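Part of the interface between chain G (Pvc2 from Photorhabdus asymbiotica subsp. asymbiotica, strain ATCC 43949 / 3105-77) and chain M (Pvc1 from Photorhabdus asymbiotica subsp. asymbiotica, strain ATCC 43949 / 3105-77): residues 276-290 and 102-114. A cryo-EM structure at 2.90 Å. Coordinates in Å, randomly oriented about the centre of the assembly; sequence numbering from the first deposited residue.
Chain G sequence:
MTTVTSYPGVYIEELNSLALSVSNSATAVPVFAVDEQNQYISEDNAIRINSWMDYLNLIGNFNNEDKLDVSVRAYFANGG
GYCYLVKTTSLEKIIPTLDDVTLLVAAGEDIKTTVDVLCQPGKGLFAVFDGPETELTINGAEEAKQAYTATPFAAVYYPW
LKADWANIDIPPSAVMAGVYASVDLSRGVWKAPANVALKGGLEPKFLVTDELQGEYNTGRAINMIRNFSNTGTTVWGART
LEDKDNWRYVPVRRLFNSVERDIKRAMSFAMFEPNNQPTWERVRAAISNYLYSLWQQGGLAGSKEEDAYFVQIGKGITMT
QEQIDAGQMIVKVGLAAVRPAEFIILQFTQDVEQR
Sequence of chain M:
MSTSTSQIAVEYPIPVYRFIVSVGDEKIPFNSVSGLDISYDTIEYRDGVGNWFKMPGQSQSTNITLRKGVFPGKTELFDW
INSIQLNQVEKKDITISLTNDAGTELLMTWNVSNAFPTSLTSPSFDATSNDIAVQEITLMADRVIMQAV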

# COMPACT_ATOMS: atom_id res chain seq x y z
N ASN G 276 -38.40 -8.25 35.08
CA ASN G 276 -38.98 -7.82 33.82
C ASN G 276 -38.26 -8.56 32.70
O ASN G 276 -37.45 -9.46 32.95
N GLN G 277 -38.54 -8.18 31.47
CA GLN G 277 -37.92 -8.83 30.32
C GLN G 277 -36.41 -8.57 30.14
O GLN G 277 -35.73 -9.51 29.73
N PRO G 278 -35.84 -7.38 30.40
CA PRO G 278 -34.37 -7.26 30.26
C PRO G 278 -33.57 -8.10 31.24
O PRO G 278 -32.38 -8.36 30.98
N THR G 279 -34.16 -8.56 32.34
CA THR G 279 -33.47 -9.52 33.19
C THR G 279 -33.52 -10.92 32.58
O THR G 279 -32.50 -11.62 32.54
N TRP G 280 -34.68 -11.32 32.05
CA TRP G 280 -34.87 -12.67 31.53
C TRP G 280 -34.02 -12.94 30.30
O TRP G 280 -33.61 -14.08 30.07
N GLU G 281 -33.76 -11.93 29.49
CA GLU G 281 -32.89 -12.12 28.34
C GLU G 281 -31.42 -12.05 28.72
O GLU G 281 -30.56 -12.33 27.87
N ARG G 282 -31.11 -11.69 29.95
CA ARG G 282 -29.76 -11.80 30.48
C ARG G 282 -29.57 -13.11 31.23
O ARG G 282 -28.45 -13.63 31.28
N VAL G 283 -30.64 -13.64 31.82
CA VAL G 283 -30.60 -14.96 32.43
C VAL G 283 -30.46 -16.03 31.37
O VAL G 283 -29.69 -16.98 31.52
N ARG G 284 -31.19 -15.89 30.26
CA ARG G 284 -31.13 -16.87 29.19
C ARG G 284 -29.79 -16.82 28.46
O ARG G 284 -29.26 -17.86 28.07
N ALA G 285 -29.25 -15.62 28.28
CA ALA G 285 -27.97 -15.49 27.60
C ALA G 285 -26.83 -16.03 28.44
O ALA G 285 -25.85 -16.54 27.89
N ALA G 286 -26.93 -15.95 29.76
CA ALA G 286 -25.87 -16.46 30.62
C ALA G 286 -25.86 -17.98 30.65
O ALA G 286 -24.79 -18.59 30.74
N ILE G 287 -27.04 -18.60 30.58
CA ILE G 287 -27.11 -20.05 30.54
C ILE G 287 -26.71 -20.57 29.17
O ILE G 287 -26.02 -21.59 29.05
N SER G 288 -27.10 -19.85 28.11
CA SER G 288 -26.83 -20.32 26.75
C SER G 288 -25.35 -20.27 26.42
O SER G 288 -24.87 -21.05 25.59
N ASN G 289 -24.60 -19.35 27.03
CA ASN G 289 -23.15 -19.34 26.87
C ASN G 289 -22.54 -20.56 27.54
O ASN G 289 -21.60 -21.17 27.01
N TYR G 290 -23.04 -20.90 28.73
CA TYR G 290 -22.43 -21.97 29.51
C TYR G 290 -22.67 -23.33 28.88
O TYR G 290 -21.77 -24.17 28.82
N ALA M 102 -37.65 4.13 27.23
CA ALA M 102 -37.62 3.75 28.65
C ALA M 102 -37.75 2.23 28.79
O ALA M 102 -38.77 1.70 29.24
N GLY M 103 -36.69 1.56 28.35
CA GLY M 103 -36.70 0.15 28.01
C GLY M 103 -37.14 -0.83 29.08
O GLY M 103 -36.40 -1.14 30.01
N THR M 104 -38.36 -1.32 28.91
CA THR M 104 -38.90 -2.43 29.69
C THR M 104 -39.17 -3.63 28.81
O THR M 104 -39.80 -4.60 29.25
N GLU M 105 -38.72 -3.59 27.56
CA GLU M 105 -39.11 -4.56 26.55
C GLU M 105 -38.02 -4.59 25.50
O GLU M 105 -37.71 -3.55 24.91
N LEU M 106 -37.43 -5.75 25.27
CA LEU M 106 -36.37 -5.88 24.28
C LEU M 106 -36.98 -6.24 22.93
O LEU M 106 -37.98 -6.96 22.86
N LEU M 107 -36.37 -5.74 21.86
CA LEU M 107 -36.81 -6.04 20.51
C LEU M 107 -35.88 -7.00 19.79
O LEU M 107 -36.35 -7.92 19.12
N MET M 108 -34.58 -6.80 19.92
CA MET M 108 -33.57 -7.71 19.41
C MET M 108 -32.48 -7.84 20.46
O MET M 108 -32.36 -7.01 21.36
N THR M 109 -31.68 -8.89 20.35
CA THR M 109 -30.62 -9.13 21.32
C THR M 109 -29.44 -9.80 20.63
O THR M 109 -29.62 -10.79 19.93
N TRP M 110 -28.25 -9.24 20.82
CA TRP M 110 -27.00 -9.85 20.41
C TRP M 110 -26.26 -10.31 21.66
O TRP M 110 -26.34 -9.68 22.71
N ASN M 111 -25.56 -11.43 21.54
CA ASN M 111 -24.82 -12.00 22.66
C ASN M 111 -23.39 -12.27 22.23
O ASN M 111 -23.16 -12.88 21.19
N VAL M 112 -22.44 -11.81 23.04
CA VAL M 112 -21.02 -12.02 22.78
C VAL M 112 -20.45 -12.83 23.93
O VAL M 112 -20.74 -12.55 25.10
N SER M 113 -19.64 -13.83 23.61
CA SER M 113 -19.08 -14.73 24.60
C SER M 113 -17.59 -14.47 24.75
O SER M 113 -16.90 -14.20 23.76
N ASN M 114 -17.11 -14.54 26.00
CA ASN M 114 -15.68 -14.55 26.34
C ASN M 114 -14.95 -13.30 25.86
O ASN M 114 -13.83 -13.38 25.36

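The geometry of the contact is that of a helix laid along one side of an extended segment. Helix 277-290 of chain G and strand 108-113 of chain M run in broadly the same direction, their axes 40° apart and 9.6 Å at closest approach, and together the two stretches bury 537 Å². The register follows from the two repeats: G:Gln277, G:Glu281, G:Ala285 and G:Asn289, spaced four residues apart, direct their CA-to-CB bonds toward chain M, while M:Thr109, M:Asn111 and M:Ser113, alternate residues of the strand, direct theirs toward the helix. M:Val112, between two of these, points away.

Apolar packing is concentrated at the start of the helix, around M:Leu106, whose 78 Å² is the largest area covered on any residue here. Its side chain points toward the helix with chi1 m and chi2 t, so that its two methyls reach different neighbours: CD2 lies 3.8 Å from CB of G:Pro278, and CD1 lies 3.5 Å from CG of G:Glu281. The latter contact uses the aliphatic part of the glutamate. G:Pro278, its ring in the C-gamma endo pucker, also rests against the loop backbone, with CD 3.9 Å from O of M:Thr104. Farther along, the short side chain of G:Ala285 fits where the backbones come within 6.8 Å, CA to CA, of each other at M:Asn111.

The one assigned hydrogen bond across the stretches runs from backbone to side chain. G:Gln277, t at both chi1 and chi2, extends its amide so that OE1 accepts from N of M:Leu106 at 2.8 Å, with an N-H...O angle of 153°. The same OE1 is also 2.8 Å from OE2 of M:Glu105, but as modelled these are two acceptors, so the proximity is not counted as a hydrogen bond. M:Glu105 starts from a CB directed away overall; its chi1 t, chi2 p conformation brings the carboxylate back to G:Gln277.

Polar contacts within the helix organise the flank. G:Glu281, m at chi1 and chi2, forms a salt bridge through OE2 with NH1 of G:Arg284 at 2.5 Å, so its charge is paired within chain G although its CG packs against M:Leu106. G:Ser288 OG donates to O of G:Arg284 at 2.5 Å. At the far end, G:Asn289 and M:Ser113, both chi1 m, meet side chain to side chain across a CA separation of 6.6 Å.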

# COMPACT_ATOMS: atom_id res chain seq x y z
CB ASN G 276 -38.90 -6.30 33.66
CG ASN G 276 -37.54 -5.74 34.00
OD1 ASN G 276 -36.61 -6.49 34.32
ND2 ASN G 276 -37.40 -4.43 33.93
CB GLN G 277 -38.65 -8.45 29.03
CG GLN G 277 -38.41 -9.46 27.93
CD GLN G 277 -38.93 -9.01 26.60
OE1 GLN G 277 -38.93 -7.83 26.29
NE2 GLN G 277 -39.38 -9.96 25.79
CB PRO G 278 -34.12 -5.76 30.48
CG PRO G 278 -35.34 -5.25 31.11
CD PRO G 278 -36.42 -6.02 30.48
CB THR G 279 -34.08 -9.51 34.59
OG1 THR G 279 -33.90 -8.22 35.17
CG2 THR G 279 -33.43 -10.54 35.48
CB TRP G 280 -36.34 -12.91 31.18
CG TRP G 280 -37.28 -12.68 32.29
CD1 TRP G 280 -37.02 -12.77 33.62
CD2 TRP G 280 -38.66 -12.31 32.17
NE1 TRP G 280 -38.15 -12.48 34.35
CE2 TRP G 280 -39.17 -12.19 33.47
CE3 TRP G 280 -39.50 -12.06 31.09
CZ2 TRP G 280 -40.49 -11.84 33.72
CZ3 TRP G 280 -40.81 -11.71 31.34
CH2 TRP G 280 -41.29 -11.60 32.64
CB GLU G 281 -33.20 -11.08 27.28
CG GLU G 281 -34.68 -10.94 27.01
CD GLU G 281 -35.19 -11.91 25.99
OE1 GLU G 281 -36.42 -11.98 25.79
OE2 GLU G 281 -34.36 -12.61 25.37
CB ARG G 282 -29.47 -10.62 31.40
CG ARG G 282 -28.01 -10.27 31.49
CD ARG G 282 -27.86 -8.77 31.56
NE ARG G 282 -28.52 -8.21 32.73
CZ ARG G 282 -27.89 -7.92 33.87
NH1 ARG G 282 -26.59 -8.15 33.98
NH2 ARG G 282 -28.56 -7.41 34.89
CB VAL G 283 -31.85 -15.17 33.30
CG1 VAL G 283 -31.91 -16.56 33.84
CG2 VAL G 283 -31.86 -14.19 34.44
CB ARG G 284 -32.26 -16.65 28.19
CG ARG G 284 -32.46 -17.81 27.24
CD ARG G 284 -33.39 -17.43 26.13
NE ARG G 284 -32.95 -16.19 25.52
CZ ARG G 284 -33.66 -15.51 24.63
NH1 ARG G 284 -33.18 -14.38 24.13
NH2 ARG G 284 -34.84 -15.97 24.24
CB ALA G 285 -27.71 -14.03 27.24
CB ALA G 286 -26.03 -15.91 32.03
CB ILE G 287 -28.52 -20.52 30.94
CG1 ILE G 287 -28.83 -20.08 32.36
CG2 ILE G 287 -28.66 -22.02 30.83
CD1 ILE G 287 -30.16 -20.53 32.81
CB SER G 288 -27.62 -19.49 25.75
OG SER G 288 -28.99 -19.42 26.12
CB ASN G 289 -22.54 -18.08 27.46
CG ASN G 289 -23.01 -16.83 26.79
OD1 ASN G 289 -23.10 -15.78 27.42
ND2 ASN G 289 -23.33 -16.92 25.52
CB TYR G 290 -22.96 -21.96 30.94
CG TYR G 290 -22.49 -23.15 31.71
CD1 TYR G 290 -23.37 -24.17 32.06
CD2 TYR G 290 -21.16 -23.29 32.05
CE1 TYR G 290 -22.93 -25.27 32.74
CE2 TYR G 290 -20.71 -24.39 32.73
CZ TYR G 290 -21.60 -25.38 33.06
OH TYR G 290 -21.15 -26.48 33.76
CB ALA M 102 -38.68 4.49 29.46
CB THR M 104 -40.19 -2.01 30.40
OG1 THR M 104 -41.18 -1.68 29.43
CG2 THR M 104 -39.94 -0.80 31.28
CB GLU M 105 -40.45 -4.17 25.93
CG GLU M 105 -41.30 -5.32 25.45
CD GLU M 105 -41.92 -6.11 26.59
OE1 GLU M 105 -42.65 -5.51 27.40
OE2 GLU M 105 -41.67 -7.33 26.68
CB LEU M 106 -35.36 -6.95 24.67
CG LEU M 106 -34.72 -7.05 26.05
CD1 LEU M 106 -33.46 -7.82 25.87
CD2 LEU M 106 -34.37 -5.74 26.67
CB LEU M 107 -36.95 -4.74 19.71
CG LEU M 107 -37.69 -3.61 20.43
CD1 LEU M 107 -37.72 -2.36 19.58
CD2 LEU M 107 -39.09 -4.02 20.80
CB MET M 108 -32.97 -7.21 18.09
CG MET M 108 -33.77 -7.58 16.88
SD MET M 108 -33.72 -9.34 16.58
CE MET M 108 -35.14 -9.49 15.52
CB THR M 109 -31.11 -10.00 22.48
OG1 THR M 109 -32.23 -9.38 23.12
CG2 THR M 109 -30.01 -10.18 23.52
CB TRP M 110 -26.14 -8.87 19.62
CG TRP M 110 -26.63 -8.62 18.24
CD1 TRP M 110 -26.15 -9.17 17.09
CD2 TRP M 110 -27.71 -7.77 17.85
NE1 TRP M 110 -26.86 -8.72 16.01
CE2 TRP M 110 -27.82 -7.85 16.45
CE3 TRP M 110 -28.59 -6.94 18.54
CZ2 TRP M 110 -28.78 -7.14 15.74
CZ3 TRP M 110 -29.53 -6.23 17.83
CH2 TRP M 110 -29.62 -6.34 16.45
CB ASN M 111 -25.45 -13.29 23.17
CG ASN M 111 -26.87 -13.10 23.62
OD1 ASN M 111 -27.20 -12.12 24.27
ND2 ASN M 111 -27.74 -14.03 23.25
CB VAL M 112 -20.26 -10.69 22.64
CG1 VAL M 112 -19.15 -10.85 21.69
CG2 VAL M 112 -21.17 -9.60 22.15
CB SER M 113 -19.30 -16.18 24.21
OG SER M 113 -20.68 -16.47 24.09
CB ASN M 114 -14.99 -15.80 25.80
CG ASN M 114 -15.41 -17.06 26.52
OD1 ASN M 114 -15.73 -18.07 25.89
ND2 ASN M 114 -15.38 -17.02 27.83